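Long-range contacts in glutathione S-transferase domain (Burkholderia graminis, PDB 4MF5), which binds glutathione and, as a member of the glutathione S-transferase superfamily, probably transfers it to electrophilic substrates: residues N52-V56 and S112-L116; I58-E62 and Y201-I206. All coordinates share one frame; numbering follows the deposited sequence.

Contact 1. Residues N52-V56 and S112-L116. With GSH (glutathione), chain D; FMT (formic acid), chain B.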
loop_
_atom_site.group_PDB
_atom_site.type_symbol
_atom_site.label_atom_id
_atom_site.label_comp_id
_atom_site.label_asym_id
_atom_site.label_seq_id
_atom_site.Cartn_x
_atom_site.Cartn_y
_atom_site.Cartn_z
ATOM N N ASN A 52 -7.415 -0.685 -10.258
ATOM C CA ASN A 52 -7.704 -0.875 -8.844
ATOM C C ASN A 52 -9.082 -1.488 -8.638
ATOM O O ASN A 52 -9.259 -2.289 -7.718
ATOM C CB ASN A 52 -7.583 0.419 -8.064
ATOM C CG ASN A 52 -6.155 0.924 -8.005
ATOM O OD1 ASN A 52 -5.211 0.131 -8.065
ATOM N ND2 ASN A 52 -5.982 2.228 -7.821
ATOM N N GLY A 53 -10.063 -1.117 -9.457
ATOM C CA GLY A 53 -11.381 -1.686 -9.349
ATOM C C GLY A 53 -11.427 -3.157 -9.696
ATOM O O GLY A 53 -12.060 -3.962 -8.996
ATOM N N VAL A 54 -10.766 -3.536 -10.781
ATOM C CA VAL A 54 -10.832 -4.917 -11.207
ATOM C C VAL A 54 -10.087 -5.845 -10.276
ATOM O O VAL A 54 -10.379 -7.036 -10.248
ATOM C CB VAL A 54 -10.387 -5.139 -12.673
ATOM C CG1 VAL A 54 -11.235 -4.298 -13.614
ATOM C CG2 VAL A 54 -8.899 -4.915 -12.863
ATOM N N LYS A 55 -9.132 -5.375 -9.473
ATOM C CA LYS A 55 -8.580 -6.252 -8.461
ATOM C C LYS A 55 -9.722 -6.884 -7.671
ATOM O O LYS A 55 -9.682 -8.085 -7.350
ATOM C CB LYS A 55 -7.690 -5.482 -7.475
ATOM C CG LYS A 55 -6.446 -4.829 -8.037
ATOM C CD LYS A 55 -5.783 -4.005 -6.946
ATOM C CE LYS A 55 -4.668 -3.083 -7.379
ATOM N NZ LYS A 55 -4.221 -2.256 -6.242
ATOM N N VAL A 56 -10.676 -6.053 -7.252
ATOM C CA VAL A 56 -11.733 -6.508 -6.373
ATOM C C VAL A 56 -12.770 -7.352 -7.105
ATOM O O VAL A 56 -13.176 -8.386 -6.604
ATOM C CB VAL A 56 -12.330 -5.332 -5.604
ATOM C CG1 VAL A 56 -13.514 -5.780 -4.763
ATOM C CG2 VAL A 56 -11.257 -4.702 -4.731
ATOM N N SER A 112 -8.285 -1.038 -2.365
ATOM C CA SER A 112 -8.286 -2.339 -3.040
ATOM C C SER A 112 -7.439 -3.357 -2.301
ATOM O O SER A 112 -7.868 -4.487 -2.099
ATOM C CB SER A 112 -7.800 -2.160 -4.470
ATOM O OG SER A 112 -6.470 -1.680 -4.536
ATOM N N GLY A 113 -6.229 -2.998 -1.870
ATOM C CA GLY A 113 -5.374 -3.963 -1.184
ATOM C C GLY A 113 -5.958 -4.462 0.123
ATOM O O GLY A 113 -5.784 -5.622 0.489
ATOM N N ALA A 114 -6.618 -3.559 0.862
ATOM C CA ALA A 114 -7.294 -3.960 2.092
ATOM C C ALA A 114 -8.459 -4.897 1.806
ATOM O O ALA A 114 -8.670 -5.879 2.512
ATOM C CB ALA A 114 -7.779 -2.754 2.887
ATOM N N ILE A 115 -9.233 -4.579 0.775
ATOM C CA ILE A 115 -10.364 -5.407 0.373
ATOM C C ILE A 115 -9.888 -6.799 -0.044
ATOM O O ILE A 115 -10.531 -7.794 0.288
ATOM C CB ILE A 115 -11.182 -4.708 -0.714
ATOM C CG1 ILE A 115 -11.806 -3.413 -0.182
ATOM C CG2 ILE A 115 -12.248 -5.652 -1.262
ATOM C CD1 ILE A 115 -12.266 -2.475 -1.281
ATOM N N LEU A 116 -8.761 -6.893 -0.737
ATOM C CA LEU A 116 -8.243 -8.205 -1.110
ATOM C C LEU A 116 -7.933 -9.058 0.121
ATOM O O LEU A 116 -8.257 -10.254 0.149
ATOM C CB LEU A 116 -6.990 -8.094 -1.979
ATOM C CG LEU A 116 -7.187 -7.554 -3.388
ATOM C CD1 LEU A 116 -5.857 -7.420 -4.082
ATOM C CD2 LEU A 116 -8.117 -8.435 -4.199
HETATM C CG1 GSH D . -7.917 3.805 -6.379
HETATM C CD1 GSH D . -8.520 3.998 -7.729
HETATM O OE1 GSH D . -8.499 3.145 -8.630
HETATM N N2 GSH D . -9.105 5.154 -7.886
HETATM C CA2 GSH D . -8.967 6.013 -9.038
HETATM C C2 GSH D . -10.169 6.875 -8.941
HETATM O O2 GSH D . -11.210 6.442 -8.327
HETATM C CB2 GSH D . -8.965 5.491 -10.450
HETATM S SG2 GSH D . -9.156 3.726 -10.594
HETATM N N3 GSH D . -10.068 8.073 -9.476
HETATM C CA3 GSH D . -11.092 9.062 -9.243
HETATM C C3 GSH D . -10.456 10.422 -9.079
HETATM O O31 GSH D . -9.220 10.509 -9.230
HETATM O O32 GSH D . -11.160 11.418 -8.804
HETATM C C FMT B . -7.065 1.652 -4.271
HETATM O O1 FMT B . -6.132 0.896 -4.567
HETATM O O2 FMT B . -8.192 1.295 -3.865
#
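Asn52, Lys55 and Ser112 meet beside the glutathione site, where helices 51-63 and 112-123 run almost parallel, 7° apart. Lys55, extended beyond CG, donates a 2.9 Å hydrogen bond from its NZ to Ser112 OG. The ammonium is also bonded to Gln144 of helix 131-161 and, weakly, to Asn52 OD1, whose stronger donor is the indole N-H of Trp211. These bonds fix the rotation of the Asn52 amide and point ND2 toward the glutathione; its weak 2.8 Å bond to glutathione OE1 is doubtful in detail, because the tripeptide is only partly present and its atoms crowd one another. At Ser112, a chi1 of 62° sets OG between backbone N and carbonyl carbon, turned toward the lysine. OG also donates to formate O1 at 2.6 Å, and Ser112 N to formate O2 at 2.8 Å and 164°. A small hydroxyl residue in the first helical turn thus clasps the carboxylate, probably helped by the lysine charge and helix dipole. Farther along the helices the chemistry turns apolar: Val56 and Ile115 cross at about a right angle, Val56 CG1 to Ile115 CG2 at 3.7 Å, and Leu116 CD2 rests on Lys55 O. Ser112 is a known glutathione ligand, and the formate, probably from the crystallisation liquor, probably sits where the gamma-glutamyl carboxylate would bind. A serine offering N-H and hydroxyl from a helix start is typical of the glutathione site in thioredoxin-like transferase domains.

Contact 2. Residues I58-E62 and Y201-I206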
loop_
_atom_site.group_PDB
_atom_site.type_symbol
_atom_site.label_atom_id
_atom_site.label_comp_id
_atom_site.label_asym_id
_atom_site.label_seq_id
_atom_site.Cartn_x
_atom_site.Cartn_y
_atom_site.Cartn_z
ATOM N N ILE A 58 -12.254 -9.081 -9.807
ATOM C CA ILE A 58 -11.581 -10.338 -10.089
ATOM C C ILE A 58 -11.576 -11.232 -8.851
ATOM O O ILE A 58 -11.880 -12.417 -8.922
ATOM C CB ILE A 58 -10.159 -10.124 -10.626
ATOM C CG1 ILE A 58 -10.225 -9.480 -12.027
ATOM C CG2 ILE A 58 -9.382 -11.425 -10.628
ATOM C CD1 ILE A 58 -8.895 -8.951 -12.527
ATOM N N MET A 59 -11.220 -10.683 -7.693
ATOM C CA MET A 59 -11.207 -11.479 -6.464
ATOM C C MET A 59 -12.587 -12.091 -6.178
ATOM O O MET A 59 -12.709 -13.263 -5.801
ATOM C CB MET A 59 -10.748 -10.602 -5.303
ATOM C CG MET A 59 -10.709 -11.311 -3.957
ATOM S SD MET A 59 -9.481 -12.635 -3.941
ATOM C CE MET A 59 -9.516 -13.017 -2.189
ATOM N N LEU A 60 -13.636 -11.305 -6.349
ATOM C CA LEU A 60 -14.991 -11.783 -6.148
ATOM C C LEU A 60 -15.338 -12.891 -7.126
ATOM O O LEU A 60 -15.941 -13.901 -6.746
ATOM C CB LEU A 60 -15.987 -10.621 -6.233
ATOM C CG LEU A 60 -15.872 -9.622 -5.082
ATOM C CD1 LEU A 60 -16.534 -8.297 -5.439
ATOM C CD2 LEU A 60 -16.446 -10.178 -3.787
ATOM N N GLU A 61 -14.977 -12.728 -8.396
ATOM C CA GLU A 61 -15.238 -13.759 -9.386
ATOM C C GLU A 61 -14.429 -15.020 -9.124
ATOM O O GLU A 61 -14.938 -16.122 -9.312
ATOM C CB GLU A 61 -14.945 -13.217 -10.796
ATOM C CG GLU A 61 -15.909 -12.129 -11.242
ATOM C CD GLU A 61 -17.321 -12.608 -11.491
ATOM O OE1 GLU A 61 -17.534 -13.827 -11.658
ATOM O OE2 GLU A 61 -18.220 -11.741 -11.562
ATOM N N GLU A 62 -13.184 -14.887 -8.683
ATOM C CA GLU A 62 -12.347 -16.046 -8.389
ATOM C C GLU A 62 -12.910 -16.849 -7.227
ATOM O O GLU A 62 -12.943 -18.082 -7.271
ATOM C CB GLU A 62 -10.918 -15.606 -8.048
ATOM C CG GLU A 62 -10.125 -15.077 -9.234
ATOM C CD GLU A 62 -9.535 -16.115 -10.159
ATOM O OE1 GLU A 62 -9.783 -17.333 -9.947
ATOM O OE2 GLU A 62 -8.818 -15.717 -11.097
ATOM N N TYR A 201 -1.581 -19.362 -7.039
ATOM C CA TYR A 201 -2.167 -18.089 -7.428
ATOM C C TYR A 201 -2.797 -17.444 -6.191
ATOM O O TYR A 201 -3.427 -18.137 -5.396
ATOM C CB TYR A 201 -3.232 -18.385 -8.482
ATOM C CG TYR A 201 -4.088 -17.243 -8.950
ATOM C CD1 TYR A 201 -3.592 -16.266 -9.802
ATOM C CD2 TYR A 201 -5.437 -17.182 -8.608
ATOM C CE1 TYR A 201 -4.419 -15.274 -10.316
ATOM C CE2 TYR A 201 -6.262 -16.198 -9.101
ATOM C CZ TYR A 201 -5.758 -15.258 -9.987
ATOM O OH TYR A 201 -6.564 -14.299 -10.572
ATOM N N SER A 202 -2.652 -16.133 -6.053
ATOM C CA SER A 202 -3.060 -15.476 -4.825
ATOM C C SER A 202 -3.484 -14.040 -5.050
ATOM O O SER A 202 -3.350 -13.483 -6.151
ATOM C CB SER A 202 -1.904 -15.486 -3.812
ATOM O OG SER A 202 -0.902 -14.525 -4.163
ATOM N N ILE A 203 -3.878 -13.390 -3.963
ATOM C CA ILE A 203 -4.166 -11.979 -3.986
ATOM C C ILE A 203 -2.982 -11.137 -4.453
ATOM O O ILE A 203 -3.193 -10.016 -4.926
ATOM C CB ILE A 203 -4.698 -11.464 -2.622
ATOM C CG1 ILE A 203 -3.710 -11.677 -1.472
ATOM C CG2 ILE A 203 -6.068 -12.049 -2.349
ATOM C CD1 ILE A 203 -4.136 -10.995 -0.198
ATOM N N ALA A 204 -1.739 -11.607 -4.293
ATOM C CA ALA A 204 -0.623 -10.836 -4.830
ATOM C C ALA A 204 -0.708 -10.705 -6.353
ATOM O O ALA A 204 -0.434 -9.640 -6.924
ATOM C CB ALA A 204 0.703 -11.462 -4.415
ATOM N N ASP A 205 -1.065 -11.794 -7.021
ATOM C CA ASP A 205 -1.217 -11.771 -8.483
ATOM C C ASP A 205 -2.402 -10.904 -8.890
ATOM O O ASP A 205 -2.337 -10.131 -9.855
ATOM C CB ASP A 205 -1.380 -13.209 -8.994
ATOM C CG ASP A 205 -0.271 -14.108 -8.481
ATOM O OD1 ASP A 205 0.893 -13.867 -8.869
ATOM O OD2 ASP A 205 -0.596 -15.016 -7.680
ATOM N N ILE A 206 -3.512 -11.056 -8.172
ATOM C CA ILE A 206 -4.711 -10.286 -8.454
ATOM C C ILE A 206 -4.458 -8.783 -8.305
ATOM O O ILE A 206 -4.982 -7.982 -9.073
ATOM C CB ILE A 206 -5.876 -10.779 -7.578
ATOM C CG1 ILE A 206 -6.227 -12.229 -7.960
ATOM C CG2 ILE A 206 -7.079 -9.860 -7.716
ATOM C CD1 ILE A 206 -7.225 -12.893 -7.026
#
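Glu62 and Tyr201 approach from opposite directions, and the tyrosine hydroxyl gives a short but weak hydrogen bond, 2.7 Å from Tyr201 OH to Glu62 OE2. The carboxylate lies obliquely to the ring, its plane 53° from that of the phenol. Beside this polar pair the interface is apolar. Met59 has CG anti to its backbone N (chi1 179°) and then bends at chi2, which sends the thioether across to helix 203-216; there CE touches Ile203 CG2 at 3.6 Å and SD lies 3.8 Å from Ile206 CD1. A flexible, unbranched methionine suits this place, since it can fit between two beta-branched side chains. Ile58 and Ile206 slide past each other in opposite directions, CG2 to CG2 at 4.0 Å.

The contact joins the thioredoxin-like domain to the all-helical C-terminal domain, at the start of a helix carrying the N-capping box familiar from glutathione transferases. Ser202 OG accepts from Ala204 N at 3.0 Å, and in return Asp205 OD2 uses its anti lone pair to accept from Ser202 N at 2.8 Å. Just before the cap, Tyr201 folds back over Ile206, with CZ 3.7 Å from CG1, consistent with the hydrophobic staple that accompanies such a box. The other carboxylate oxygen of Asp205 takes the N-H of Ile196, tying the preceding loop to the helix start.

Farther out, Arg243 forms a salt bridge with Glu62 OE2 and a cation-pi contact with the Tyr201 ring, so one guanidinium steadies both partners; its charge probably favours the ionised carboxylate. Trp195 meets the Tyr201 ring edge-to-face, while Val246 of helix 244-250 and Phe240 of helix 231-242 pack on both Ile58 and Tyr201.

Both contacts are buried and share helix 51-63, but the centre of contact 1 lies about 3 Å from that of the chain, and the centre of contact 2 about 9 Å. Contact 1 stays within the thioredoxin-like domain, pairing two helices whose first turns face the ligand; its polar groups line the glutathione site, where they probably help to hold a carboxylate. Contact 2 crosses to the C-terminal domain, well away from the ligand, and its polar groups stabilise a helix start and tie the domains together. The two adjoin: Leu116 CD2 lies 3.6 Å from Met59 CB, and Ile206 CG2 packs against the backbone carbonyl of Lys55, so helix 203-216 meets both helices of contact 1.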